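Local coordinates for protein insecticyanin-A (Manduca sexta, PDB 1Z24) that binds the blue chromophore biliverdin IX gamma and, together with lipoprotein-bound carotenes, gives hornworms their green camouflage colour, at residues 16-21 against 108-113; 21-26 against 86-91; 27-32 against 36-41; 113-118 against 151-156. All coordinates share one frame; numbering follows the deposited sequence.

Contact 1 of 4, residues 16-21 against 108-113; sequences NDFDLS and TDYKNY
Tyr-110 lies obliquely across Phe-18, with its hydroxyl directed at the backbone just before helix 20-23. Tyr-110 OH accepts a hydrogen bond from Asp-19 N (2.9 Å, N-H...O 146°), and the Tyr-110 ring carbon CE1, next to CZ, lies 4.0 Å from Asp-19 CB. Phe-18 adds the apolar part: its CE2 is 4.1 Å from Tyr-110 CE1, placed there because CG stands anti to the backbone N (chi1 -171°). A tyrosine suits this position, since its ring packs on carbon while the phenol meets a backbone N-H. CG2 of Thr-108 covers one face of the Tyr-110 ring, 3.7 Å above its centre, and Thr-108 OG1 accepts from the N of Tyr-110 in an ST turn. Between them Asp-109 holds the loop in an Asx motif, its OD1 taking the N-H groups of Asn-112 and Tyr-113 from opposite faces of the carboxylate. Asp-19 turns its own carboxylate to N-cap the helix at the N of Ala-22. Thr-108, Asp-109 and Tyr-110 form the Thr-Asp-Tyr motif, one of the conserved lipocalin signatures, between strands 97-108 and 113-122; here it is set against helix 20-23, while Phe-18 meets Phe-23 edge-to-face and touches Ile-76 of strand 66-76.

Contact 2 of 4, residues 21-26 against 86-91; sequences SAFAGA and GKYVMT
A buried aromatic contact joins Phe-23, at the end of the short helix 20-23, to Tyr-88 of strand 88-94, in the barrel interior near the chromophore. The side chains cross at about a right angle, but the rings are oblique, with planes 55° apart and centroids separated by 5.9 Å. CE2 of each ring makes the closest approach, Phe-23 CE2 to Tyr-88 CE2 at 4.0 Å. CB of Tyr-88 already points to the helix, and a chi1 of 65° sets CG between the backbone N and the carbonyl carbon. Its phenol oxygen is hydrogen-bonded to Tyr-48 OH and Asn-116 OD1, so this buried polar atom has partners, whereas phenylalanine brings only carbon to its side. Tyr-88 also comes within about 4 Å of biliverdin, and Met-90, two residues on along the strand, lines the pocket. Beyond the helix the chain enters strand 25-32 at Gly-25, whose backbone angles (phi 142°) would set a CB against the preceding carbonyl oxygen. Gly-25, Ala-26 and Trp-27 form the Gly-X-Trp signature of lipocalins, and Trp-27 NE1 bonds to the carbonyl of Phe-23. A short N-terminal helix closing one end of the barrel, with the conserved tryptophan packed there, is characteristic of lipocalins.

Contact 3 of 4, residues 27-32 against 36-41; sequences WHEIAK and ENENQG. With BLV (biliverdin IX gamma chromophore), chain B.
Strand 25-32, carrying Glu-29 and Lys-32, has a classic beta bulge at Ile-30 and Ala-31, both facing Ile-134, and across from it Glu-38 begins a type I turn ending at Gly-41. The two glutamates meet at a slant with their carboxylate planes 29° apart. OE1 of Glu-29 and OE2 of Glu-38 are modelled 2.7 Å from each other, a spacing that suggests one acid holds a proton, although the resolution is modest. Glu-29 arrives with CG anti to its N (chi1 171°) and the rest of the chain extended. Lys-32 partly offsets the negative charge and would probably stabilise the ionised form: its NZ makes a salt bridge with Glu-29 OE2 (2.9 Å), on the syn side though tilted out of the carboxylate plane. Lys-32 NZ is also 4.1 Å from Glu-38 OE2, beyond a salt bridge, and would still be expected to ease its charge. The aliphatic part of the lysine is useful too, running antiparallel to the Glu-38 side chain with Lys-32 CD 3.7 Å from Glu-38 OE2. Asn-168 gives Glu-29 OE2 a further hydrogen bond, and Trp-133 NE1 binds Glu-38 OE1, so these buried carboxylates are well supplied with donors. Next to them Asn-37 reaches the pigment: its ND2 donates to the lactam oxygen OA of biliverdin (2.8 Å, 151°), while Asn-37 CG lies 3.5 Å from biliverdin C3D. The long loop after strand 25-32 commonly folds over the open mouth of a lipocalin barrel, and here it forms part of the bilin pocket.

Contact 4 of 4, residues 113-118 against 151-156; sequences YAINYN and NVLKTF. With BLV (biliverdin IX gamma chromophore), chain B.
Ile-115 provides the centre of this apolar contact, its CD1 reaching to 3.6 Å from CG1 of Val-152 and 4.2 Å from CG of Leu-153. With CG1 anti to the carbonyl carbon (chi1 -57°) and the chain extended beyond, the isoleucine projects from the strand; it and Val-152 lie alongside, pointing opposite ways. Its other branch, CG2, faces CD2 of Leu-153. The second branch of Val-152 is also used: Val-152 CG2 lies 3.9 Å from OH of Tyr-113. Branched residues suit this place, since the branches of Ile-115 and of Val-152 each serve two neighbours. The carbonyl oxygen of Val-152 takes two donors, the N of Thr-155 (2.7 Å) and OG1 of Thr-155, the hydroxyl approaching in the carbonyl plane. Alternation along the strand sends Asn-116 and Asn-118 to the pocket side instead: Asn-118 ND2 donates to the propionate oxygen O1A of biliverdin (2.9 Å, 169°), while its OD1 is bonded to His-131 ND1, which fixes how the amide is turned. Thus one face of strand 113-122 serves the chromophore and the other receives helix 144-154, which lies on the outside of the barrel with Val-152 also on Ala-107 of strand 97-108 and Tyr-113 also against Val-148 and Val-149.

In the fold
From the N terminus, contact 1 opens first and encloses the others up to residue 113, bringing the approach to helix 20-23 against the loop before strand 113-122. Contact 2 lies within this span, sharing Ser-21 and tying the same helix to strand 88-94; contact 3, the shortest loop, sits within contact 2 and returns residues 36-41 to strand 25-32. Contact 4 starts at Tyr-113, where contact 1 ends, and follows in series, attaching helix 144-154 to the barrel. None cross. Trp-27 links contacts 1, 3 and 4 by packing beside Tyr-113, and the bilin is gripped from both contact 3 and contact 4.

Contact 1 of 4, residues 16-21 against 108-113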
# COMPACT_ATOMS: atom_id res chain seq x y z
N ASN A 16 -2.38 2.02 -18.95
CA ASN A 16 -2.93 3.13 -19.71
C ASN A 16 -3.16 2.82 -21.21
O ASN A 16 -2.49 1.97 -21.84
CB ASN A 16 -1.94 4.32 -19.68
CG ASN A 16 -2.03 5.03 -18.38
OD1 ASN A 16 -1.07 5.23 -17.68
ND2 ASN A 16 -3.21 5.43 -18.07
N ASP A 17 -4.08 3.54 -21.81
CA ASP A 17 -4.31 3.34 -23.23
C ASP A 17 -4.70 1.94 -23.57
O ASP A 17 -4.26 1.40 -24.56
CB ASP A 17 -3.04 3.67 -24.00
CG ASP A 17 -3.29 4.94 -24.78
OD1 ASP A 17 -2.48 5.87 -24.84
OD2 ASP A 17 -4.48 4.96 -25.36
N PHE A 18 -5.53 1.38 -22.73
CA PHE A 18 -5.95 0.04 -22.97
C PHE A 18 -6.68 -0.14 -24.30
O PHE A 18 -7.57 0.64 -24.62
CB PHE A 18 -6.92 -0.31 -21.88
CG PHE A 18 -7.27 -1.80 -21.90
CD1 PHE A 18 -8.57 -2.30 -21.97
CD2 PHE A 18 -6.25 -2.74 -21.82
CE1 PHE A 18 -8.89 -3.67 -21.96
CE2 PHE A 18 -6.53 -4.11 -21.82
CZ PHE A 18 -7.85 -4.59 -21.86
N ASP A 19 -6.29 -1.20 -25.04
CA ASP A 19 -6.87 -1.57 -26.32
C ASP A 19 -7.58 -2.94 -26.27
O ASP A 19 -6.98 -4.03 -26.39
CB ASP A 19 -5.80 -1.62 -27.46
CG ASP A 19 -6.35 -1.74 -28.90
OD1 ASP A 19 -5.78 -1.26 -29.87
OD2 ASP A 19 -7.49 -2.41 -29.03
N LEU A 20 -8.87 -2.88 -26.12
CA LEU A 20 -9.62 -4.12 -26.06
C LEU A 20 -9.55 -5.01 -27.28
O LEU A 20 -9.53 -6.24 -27.17
CB LEU A 20 -11.07 -3.90 -25.62
CG LEU A 20 -11.90 -5.16 -25.40
CD1 LEU A 20 -11.33 -6.10 -24.35
CD2 LEU A 20 -13.37 -4.81 -25.14
N SER A 21 -9.52 -4.43 -28.46
CA SER A 21 -9.47 -5.31 -29.57
C SER A 21 -8.16 -5.99 -29.67
O SER A 21 -8.05 -7.11 -30.16
CB SER A 21 -9.84 -4.67 -30.89
OG SER A 21 -8.67 -4.15 -31.47
N THR A 108 0.59 -5.19 -20.08
CA THR A 108 0.49 -6.13 -21.15
C THR A 108 1.07 -5.58 -22.44
O THR A 108 1.07 -4.37 -22.71
CB THR A 108 -1.00 -6.35 -21.45
OG1 THR A 108 -1.09 -7.39 -22.42
CG2 THR A 108 -1.69 -5.09 -22.04
N ASP A 109 1.55 -6.50 -23.26
CA ASP A 109 2.08 -6.13 -24.58
C ASP A 109 1.09 -6.57 -25.66
O ASP A 109 1.37 -6.53 -26.83
CB ASP A 109 3.40 -6.65 -25.02
CG ASP A 109 3.41 -8.13 -25.07
OD1 ASP A 109 2.47 -8.86 -24.76
OD2 ASP A 109 4.54 -8.52 -25.49
N TYR A 110 -0.10 -7.02 -25.22
CA TYR A 110 -1.21 -7.48 -26.06
C TYR A 110 -0.99 -8.75 -26.88
O TYR A 110 -1.88 -9.59 -26.97
CB TYR A 110 -1.76 -6.38 -26.96
CG TYR A 110 -2.19 -5.15 -26.22
CD1 TYR A 110 -3.45 -5.18 -25.64
CD2 TYR A 110 -1.39 -4.00 -26.10
CE1 TYR A 110 -3.95 -4.07 -24.95
CE2 TYR A 110 -1.87 -2.89 -25.39
CZ TYR A 110 -3.15 -2.94 -24.82
OH TYR A 110 -3.61 -1.87 -24.12
N LYS A 111 0.19 -8.91 -27.49
CA LYS A 111 0.46 -10.10 -28.30
C LYS A 111 1.00 -11.25 -27.50
O LYS A 111 0.89 -12.38 -27.95
CB LYS A 111 1.63 -9.89 -29.23
CG LYS A 111 1.48 -8.60 -29.94
CD LYS A 111 0.53 -8.76 -31.11
CE LYS A 111 0.53 -7.54 -32.03
NZ LYS A 111 -0.52 -6.54 -31.72
N ASN A 112 1.62 -11.03 -26.35
CA ASN A 112 2.15 -12.21 -25.67
C ASN A 112 1.83 -12.41 -24.20
O ASN A 112 1.70 -13.54 -23.75
CB ASN A 112 3.68 -12.03 -25.54
CG ASN A 112 4.23 -11.85 -26.90
OD1 ASN A 112 4.09 -12.72 -27.73
ND2 ASN A 112 4.74 -10.69 -27.16
N TYR A 113 1.78 -11.34 -23.42
CA TYR A 113 1.51 -11.52 -22.00
C TYR A 113 0.66 -10.39 -21.44
O TYR A 113 0.55 -9.28 -22.01
CB TYR A 113 2.87 -11.52 -21.19
CG TYR A 113 3.38 -10.10 -21.02
CD1 TYR A 113 3.01 -9.30 -19.93
CD2 TYR A 113 4.22 -9.54 -21.99
CE1 TYR A 113 3.41 -7.96 -19.84
CE2 TYR A 113 4.66 -8.21 -21.91
CZ TYR A 113 4.24 -7.43 -20.83
OH TYR A 113 4.66 -6.15 -20.76

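Contact 2 of 4, residues 21-26 against 86-91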
# COMPACT_ATOMS: atom_id res chain seq x y z
N SER A 21 -9.52 -4.43 -28.46
CA SER A 21 -9.47 -5.31 -29.57
C SER A 21 -8.16 -5.99 -29.67
O SER A 21 -8.05 -7.11 -30.16
CB SER A 21 -9.84 -4.67 -30.89
OG SER A 21 -8.67 -4.15 -31.47
N ALA A 22 -7.13 -5.30 -29.22
CA ALA A 22 -5.83 -5.89 -29.29
C ALA A 22 -5.73 -6.95 -28.19
O ALA A 22 -5.03 -7.95 -28.28
CB ALA A 22 -4.82 -4.77 -29.04
N PHE A 23 -6.47 -6.72 -27.13
CA PHE A 23 -6.41 -7.66 -26.04
C PHE A 23 -7.15 -8.95 -26.25
O PHE A 23 -6.85 -9.96 -25.64
CB PHE A 23 -6.93 -6.91 -24.82
CG PHE A 23 -6.70 -7.58 -23.50
CD1 PHE A 23 -5.42 -7.58 -22.94
CD2 PHE A 23 -7.75 -8.17 -22.79
CE1 PHE A 23 -5.16 -8.18 -21.70
CE2 PHE A 23 -7.52 -8.78 -21.55
CZ PHE A 23 -6.23 -8.78 -21.01
N ALA A 24 -8.13 -8.89 -27.11
CA ALA A 24 -8.92 -10.04 -27.41
C ALA A 24 -8.06 -11.26 -27.80
O ALA A 24 -6.97 -11.17 -28.36
CB ALA A 24 -10.02 -9.65 -28.43
N GLY A 25 -8.56 -12.44 -27.47
CA GLY A 25 -7.84 -13.66 -27.77
C GLY A 25 -7.96 -14.70 -26.66
O GLY A 25 -8.72 -14.59 -25.74
N ALA A 26 -7.18 -15.75 -26.77
CA ALA A 26 -7.18 -16.83 -25.79
C ALA A 26 -5.99 -16.71 -24.84
O ALA A 26 -4.80 -16.85 -25.19
CB ALA A 26 -7.13 -18.12 -26.57
N GLY A 86 -6.79 -0.05 -18.22
CA GLY A 86 -7.19 -1.46 -18.40
C GLY A 86 -7.89 -2.07 -17.22
O GLY A 86 -7.29 -2.58 -16.24
N LYS A 87 -9.18 -1.97 -17.34
CA LYS A 87 -10.08 -2.46 -16.33
C LYS A 87 -11.34 -2.90 -17.04
O LYS A 87 -11.94 -2.13 -17.81
CB LYS A 87 -10.24 -1.31 -15.32
CG LYS A 87 -10.75 -1.82 -13.98
CD LYS A 87 -11.15 -0.70 -13.02
CE LYS A 87 -10.01 0.20 -12.58
NZ LYS A 87 -10.49 1.20 -11.59
N TYR A 88 -11.74 -4.15 -16.82
CA TYR A 88 -12.92 -4.66 -17.48
C TYR A 88 -13.83 -5.47 -16.56
O TYR A 88 -13.45 -5.94 -15.49
CB TYR A 88 -12.51 -5.39 -18.81
CG TYR A 88 -11.67 -6.61 -18.60
CD1 TYR A 88 -12.25 -7.88 -18.46
CD2 TYR A 88 -10.28 -6.49 -18.47
CE1 TYR A 88 -11.48 -9.04 -18.29
CE2 TYR A 88 -9.49 -7.62 -18.28
CZ TYR A 88 -10.09 -8.88 -18.19
OH TYR A 88 -9.27 -9.97 -17.97
N VAL A 89 -15.05 -5.62 -17.01
CA VAL A 89 -16.03 -6.36 -16.25
C VAL A 89 -16.53 -7.55 -17.03
O VAL A 89 -16.79 -7.40 -18.22
CB VAL A 89 -17.25 -5.48 -16.03
CG1 VAL A 89 -18.32 -6.20 -15.16
CG2 VAL A 89 -16.78 -4.09 -15.54
N MET A 90 -16.64 -8.70 -16.33
CA MET A 90 -17.11 -9.95 -16.86
C MET A 90 -18.37 -10.26 -16.09
O MET A 90 -18.35 -10.30 -14.87
CB MET A 90 -16.09 -11.03 -16.64
CG MET A 90 -14.82 -10.69 -17.43
SD MET A 90 -13.70 -12.12 -17.37
CE MET A 90 -13.19 -12.20 -15.60
N THR A 91 -19.45 -10.44 -16.81
CA THR A 91 -20.67 -10.71 -16.16
C THR A 91 -21.13 -12.06 -16.55
O THR A 91 -21.25 -12.41 -17.74
CB THR A 91 -21.69 -9.73 -16.67
OG1 THR A 91 -21.25 -8.40 -16.35
CG2 THR A 91 -23.04 -10.05 -16.03

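Contact 3 of 4, residues 27-32 against 36-41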
# COMPACT_ATOMS: atom_id res chain seq x y z
N TRP A 27 -6.31 -16.44 -23.61
CA TRP A 27 -5.22 -16.28 -22.66
C TRP A 27 -5.07 -17.48 -21.77
O TRP A 27 -6.05 -17.91 -21.15
CB TRP A 27 -5.53 -15.04 -21.77
CG TRP A 27 -5.43 -13.72 -22.47
CD1 TRP A 27 -6.47 -12.97 -22.97
CD2 TRP A 27 -4.19 -13.02 -22.77
NE1 TRP A 27 -5.94 -11.83 -23.56
CE2 TRP A 27 -4.56 -11.80 -23.43
CE3 TRP A 27 -2.83 -13.28 -22.54
CZ2 TRP A 27 -3.62 -10.86 -23.88
CZ3 TRP A 27 -1.91 -12.32 -23.05
CH2 TRP A 27 -2.30 -11.17 -23.71
N HIS A 28 -3.84 -18.00 -21.70
CA HIS A 28 -3.52 -19.13 -20.87
C HIS A 28 -3.04 -18.62 -19.53
O HIS A 28 -2.26 -17.66 -19.45
CB HIS A 28 -2.39 -19.99 -21.43
CG HIS A 28 -2.74 -20.42 -22.82
ND1 HIS A 28 -2.63 -19.56 -23.88
CD2 HIS A 28 -3.19 -21.64 -23.28
CE1 HIS A 28 -3.02 -20.24 -24.94
NE2 HIS A 28 -3.35 -21.51 -24.63
N GLU A 29 -3.52 -19.26 -18.47
CA GLU A 29 -3.12 -18.84 -17.14
C GLU A 29 -1.83 -19.58 -16.77
O GLU A 29 -1.89 -20.68 -16.33
CB GLU A 29 -4.25 -19.18 -16.17
CG GLU A 29 -3.78 -18.98 -14.73
CD GLU A 29 -4.88 -19.34 -13.82
OE1 GLU A 29 -5.84 -18.61 -13.61
OE2 GLU A 29 -4.72 -20.54 -13.33
N ILE A 30 -0.68 -18.98 -17.00
CA ILE A 30 0.59 -19.60 -16.73
C ILE A 30 0.72 -19.78 -15.27
O ILE A 30 1.21 -20.78 -14.77
CB ILE A 30 1.69 -18.67 -17.24
CG1 ILE A 30 1.61 -18.55 -18.74
CG2 ILE A 30 3.05 -19.20 -16.88
CD1 ILE A 30 1.64 -19.90 -19.40
N ALA A 31 0.27 -18.80 -14.54
CA ALA A 31 0.37 -18.94 -13.10
C ALA A 31 -0.59 -17.99 -12.46
O ALA A 31 -1.02 -17.02 -13.11
CB ALA A 31 1.74 -18.60 -12.57
N LYS A 32 -0.91 -18.24 -11.19
CA LYS A 32 -1.82 -17.31 -10.49
C LYS A 32 -1.54 -17.33 -9.00
O LYS A 32 -0.84 -18.23 -8.57
CB LYS A 32 -3.29 -17.83 -10.60
CG LYS A 32 -3.46 -19.27 -10.05
CD LYS A 32 -4.91 -19.74 -9.91
CE LYS A 32 -5.04 -21.26 -9.62
NZ LYS A 32 -4.67 -22.01 -10.82
N GLU A 36 -9.61 -19.44 -4.47
CA GLU A 36 -10.51 -20.53 -4.17
C GLU A 36 -11.35 -21.16 -5.29
O GLU A 36 -11.15 -22.33 -5.57
CB GLU A 36 -11.58 -20.15 -3.12
CG GLU A 36 -11.99 -21.33 -2.25
CD GLU A 36 -10.84 -21.80 -1.42
OE1 GLU A 36 -9.96 -21.07 -1.01
OE2 GLU A 36 -10.86 -23.09 -1.21
N ASN A 37 -12.05 -20.37 -6.05
CA ASN A 37 -12.85 -20.91 -7.10
C ASN A 37 -12.08 -21.56 -8.16
O ASN A 37 -12.67 -22.27 -8.92
CB ASN A 37 -13.89 -19.95 -7.72
CG ASN A 37 -13.21 -18.78 -8.44
OD1 ASN A 37 -12.20 -18.93 -9.13
ND2 ASN A 37 -13.86 -17.63 -8.44
N GLU A 38 -10.80 -21.31 -8.28
CA GLU A 38 -10.19 -21.99 -9.40
C GLU A 38 -8.93 -22.79 -9.10
O GLU A 38 -8.18 -23.27 -9.98
CB GLU A 38 -10.03 -20.97 -10.49
CG GLU A 38 -8.90 -19.94 -10.10
CD GLU A 38 -8.51 -19.11 -11.32
OE1 GLU A 38 -8.74 -17.94 -11.51
OE2 GLU A 38 -7.84 -19.79 -12.16
N ASN A 39 -8.71 -22.94 -7.84
CA ASN A 39 -7.55 -23.68 -7.42
C ASN A 39 -7.42 -25.10 -7.99
O ASN A 39 -6.33 -25.48 -8.29
CB ASN A 39 -7.51 -23.73 -5.88
CG ASN A 39 -7.02 -22.43 -5.29
OD1 ASN A 39 -6.24 -21.79 -5.97
ND2 ASN A 39 -7.45 -22.06 -4.08
N GLN A 40 -8.52 -25.80 -8.20
CA GLN A 40 -8.47 -27.16 -8.74
C GLN A 40 -8.45 -27.35 -10.25
O GLN A 40 -8.16 -28.44 -10.69
CB GLN A 40 -9.71 -27.90 -8.22
CG GLN A 40 -9.54 -28.75 -6.94
CD GLN A 40 -10.81 -29.65 -6.69
OE1 GLN A 40 -10.93 -30.80 -7.24
NE2 GLN A 40 -11.79 -29.14 -5.89
N GLY A 41 -8.77 -26.32 -11.03
CA GLY A 41 -8.78 -26.43 -12.48
C GLY A 41 -7.38 -26.40 -13.12
O GLY A 41 -6.43 -25.80 -12.63
NA BLV B . -11.91 -14.56 -11.07
C1A BLV B . -12.48 -14.24 -9.89
C2A BLV B . -12.44 -12.82 -9.58
C3A BLV B . -11.81 -12.25 -10.65
C4A BLV B . -11.48 -13.35 -11.57
CMA BLV B . -11.40 -10.74 -10.89
OA BLV B . -12.99 -15.08 -9.17
CAA BLV B . -12.92 -12.18 -8.35
CBA BLV B . -11.84 -12.51 -7.35
CGA BLV B . -12.31 -12.08 -5.96
O1A BLV B . -11.91 -11.08 -5.44
O2A BLV B . -13.13 -12.74 -5.40
CHB BLV B . -10.79 -13.15 -12.77
NB BLV B . -10.71 -15.41 -13.72
C1B BLV B . -10.26 -14.11 -13.62
C2B BLV B . -9.18 -13.86 -14.55
C3B BLV B . -9.00 -15.01 -15.19
C4B BLV B . -9.95 -15.99 -14.65
CMB BLV B . -8.44 -12.55 -14.75
CAB BLV B . -7.97 -15.28 -16.26
CBB BLV B . -7.36 -16.50 -16.15
CHC BLV B . -10.07 -17.30 -15.13
NC BLV B . -11.74 -18.42 -13.78
C1C BLV B . -10.97 -18.30 -14.89
C2C BLV B . -11.19 -19.42 -15.82
C3C BLV B . -12.12 -20.25 -15.34
C4C BLV B . -12.49 -19.60 -14.01
CMC BLV B . -10.56 -19.53 -17.12
CAC BLV B . -12.75 -21.57 -15.84
CBC BLV B . -13.98 -21.94 -15.43
CHD BLV B . -13.39 -20.17 -13.05
ND BLV B . -14.35 -18.07 -12.16
C1D BLV B . -14.26 -19.49 -12.21
C2D BLV B . -15.25 -20.10 -11.27
C3D BLV B . -15.92 -19.07 -10.66
C4D BLV B . -15.36 -17.86 -11.23
CMD BLV B . -15.48 -21.55 -10.99
OD BLV B . -15.75 -16.75 -10.93
CAD BLV B . -17.01 -19.18 -9.66
CBD BLV B . -18.33 -18.93 -10.37
CGD BLV B . -19.51 -18.81 -9.35
O1D BLV B . -20.18 -19.77 -9.10
O2D BLV B . -19.76 -17.77 -8.77

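Contact 4 of 4, residues 113-118 against 151-156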
# COMPACT_ATOMS: atom_id res chain seq x y z
N TYR A 113 1.78 -11.34 -23.42
CA TYR A 113 1.51 -11.52 -22.00
C TYR A 113 0.66 -10.39 -21.44
O TYR A 113 0.55 -9.28 -22.01
CB TYR A 113 2.87 -11.52 -21.19
CG TYR A 113 3.38 -10.10 -21.02
CD1 TYR A 113 3.01 -9.30 -19.93
CD2 TYR A 113 4.22 -9.54 -21.99
CE1 TYR A 113 3.41 -7.96 -19.84
CE2 TYR A 113 4.66 -8.21 -21.91
CZ TYR A 113 4.24 -7.43 -20.83
OH TYR A 113 4.66 -6.15 -20.76
N ALA A 114 0.09 -10.72 -20.30
CA ALA A 114 -0.72 -9.79 -19.54
C ALA A 114 -0.55 -10.10 -18.07
O ALA A 114 -0.42 -11.27 -17.70
CB ALA A 114 -2.23 -9.77 -19.82
N ILE A 115 -0.54 -9.06 -17.24
CA ILE A 115 -0.45 -9.19 -15.78
C ILE A 115 -1.73 -8.55 -15.24
O ILE A 115 -1.91 -7.32 -15.32
CB ILE A 115 0.81 -8.65 -15.14
CG1 ILE A 115 2.02 -9.32 -15.77
CG2 ILE A 115 0.84 -8.92 -13.65
CD1 ILE A 115 3.28 -8.52 -15.44
N ASN A 116 -2.62 -9.42 -14.74
CA ASN A 116 -3.94 -9.04 -14.19
C ASN A 116 -3.97 -9.13 -12.68
O ASN A 116 -3.24 -9.93 -12.09
CB ASN A 116 -5.06 -9.89 -14.81
CG ASN A 116 -5.42 -9.43 -16.21
OD1 ASN A 116 -6.47 -9.74 -16.74
ND2 ASN A 116 -4.56 -8.70 -16.79
N TYR A 117 -4.81 -8.33 -12.05
CA TYR A 117 -4.86 -8.34 -10.61
C TYR A 117 -6.17 -7.85 -10.04
O TYR A 117 -6.96 -7.32 -10.75
CB TYR A 117 -3.83 -7.24 -10.28
CG TYR A 117 -3.79 -6.55 -8.90
CD1 TYR A 117 -2.85 -6.96 -7.95
CD2 TYR A 117 -4.64 -5.48 -8.60
CE1 TYR A 117 -2.74 -6.34 -6.70
CE2 TYR A 117 -4.54 -4.84 -7.36
CZ TYR A 117 -3.59 -5.27 -6.43
OH TYR A 117 -3.50 -4.64 -5.23
N ASN A 118 -6.41 -8.05 -8.76
CA ASN A 118 -7.61 -7.58 -8.08
C ASN A 118 -7.31 -7.54 -6.59
O ASN A 118 -6.38 -8.17 -6.15
CB ASN A 118 -8.99 -8.11 -8.43
CG ASN A 118 -9.48 -9.15 -7.45
OD1 ASN A 118 -8.82 -10.17 -7.21
ND2 ASN A 118 -10.66 -8.92 -6.94
N ASN A 151 10.65 -8.85 -15.47
CA ASN A 151 11.11 -7.51 -15.16
C ASN A 151 9.96 -6.56 -14.90
O ASN A 151 10.06 -5.64 -14.10
CB ASN A 151 11.91 -7.01 -16.33
CG ASN A 151 13.37 -7.34 -16.13
OD1 ASN A 151 14.14 -6.51 -15.62
ND2 ASN A 151 13.78 -8.56 -16.53
N VAL A 152 8.86 -6.80 -15.58
CA VAL A 152 7.69 -5.96 -15.40
C VAL A 152 7.12 -6.20 -13.99
O VAL A 152 6.82 -5.25 -13.20
CB VAL A 152 6.67 -6.20 -16.54
CG1 VAL A 152 5.31 -5.63 -16.17
CG2 VAL A 152 7.04 -5.43 -17.80
N LEU A 153 6.97 -7.49 -13.71
CA LEU A 153 6.47 -7.91 -12.42
C LEU A 153 7.25 -7.28 -11.30
O LEU A 153 6.67 -6.83 -10.35
CB LEU A 153 6.73 -9.38 -12.14
CG LEU A 153 5.51 -10.19 -12.35
CD1 LEU A 153 5.96 -11.53 -11.89
CD2 LEU A 153 4.34 -9.70 -11.50
N LYS A 154 8.51 -7.18 -11.50
CA LYS A 154 9.33 -6.56 -10.50
C LYS A 154 8.89 -5.11 -10.17
O LYS A 154 8.87 -4.66 -9.04
CB LYS A 154 10.67 -6.48 -11.15
CG LYS A 154 11.79 -6.78 -10.21
CD LYS A 154 13.15 -6.31 -10.72
CE LYS A 154 14.20 -6.03 -9.63
NZ LYS A 154 14.26 -4.62 -9.16
N THR A 155 8.40 -4.40 -11.17
CA THR A 155 7.98 -3.07 -10.84
C THR A 155 6.72 -3.08 -10.01
O THR A 155 6.28 -2.07 -9.52
CB THR A 155 7.81 -2.24 -12.05
OG1 THR A 155 6.65 -2.75 -12.66
CG2 THR A 155 9.02 -2.62 -12.91
N PHE A 156 6.14 -4.22 -9.82
CA PHE A 156 4.91 -4.33 -9.00
C PHE A 156 5.12 -5.14 -7.71
O PHE A 156 4.18 -5.65 -7.06
CB PHE A 156 3.73 -4.94 -9.76
CG PHE A 156 3.36 -4.14 -10.99
CD1 PHE A 156 2.78 -2.88 -10.81
CD2 PHE A 156 3.58 -4.59 -12.29
CE1 PHE A 156 2.41 -2.09 -11.89
CE2 PHE A 156 3.20 -3.80 -13.38
CZ PHE A 156 2.64 -2.53 -13.18
NA BLV B . -11.91 -14.56 -11.07
C1A BLV B . -12.48 -14.24 -9.89
C2A BLV B . -12.44 -12.82 -9.58
C3A BLV B . -11.81 -12.25 -10.65
C4A BLV B . -11.48 -13.35 -11.57
CMA BLV B . -11.40 -10.74 -10.89
OA BLV B . -12.99 -15.08 -9.17
CAA BLV B . -12.92 -12.18 -8.35
CBA BLV B . -11.84 -12.51 -7.35
CGA BLV B . -12.31 -12.08 -5.96
O1A BLV B . -11.91 -11.08 -5.44
O2A BLV B . -13.13 -12.74 -5.40
CHB BLV B . -10.79 -13.15 -12.77
NB BLV B . -10.71 -15.41 -13.72
C1B BLV B . -10.26 -14.11 -13.62
C2B BLV B . -9.18 -13.86 -14.55
C3B BLV B . -9.00 -15.01 -15.19
C4B BLV B . -9.95 -15.99 -14.65
CMB BLV B . -8.44 -12.55 -14.75
CAB BLV B . -7.97 -15.28 -16.26
CBB BLV B . -7.36 -16.50 -16.15
CHC BLV B . -10.07 -17.30 -15.13
NC BLV B . -11.74 -18.42 -13.78
C1C BLV B . -10.97 -18.30 -14.89
C2C BLV B . -11.19 -19.42 -15.82
C3C BLV B . -12.12 -20.25 -15.34
C4C BLV B . -12.49 -19.60 -14.01
CMC BLV B . -10.56 -19.53 -17.12
CAC BLV B . -12.75 -21.57 -15.84
CBC BLV B . -13.98 -21.94 -15.43
CHD BLV B . -13.39 -20.17 -13.05
ND BLV B . -14.35 -18.07 -12.16
C1D BLV B . -14.26 -19.49 -12.21
C2D BLV B . -15.25 -20.10 -11.27
C3D BLV B . -15.92 -19.07 -10.66
C4D BLV B . -15.36 -17.86 -11.23
CMD BLV B . -15.48 -21.55 -10.99
OD BLV B . -15.75 -16.75 -10.93
CAD BLV B . -17.01 -19.18 -9.66
CBD BLV B . -18.33 -18.93 -10.37
CGD BLV B . -19.51 -18.81 -9.35
O1D BLV B . -20.18 -19.77 -9.10
O2D BLV B . -19.76 -17.77 -8.77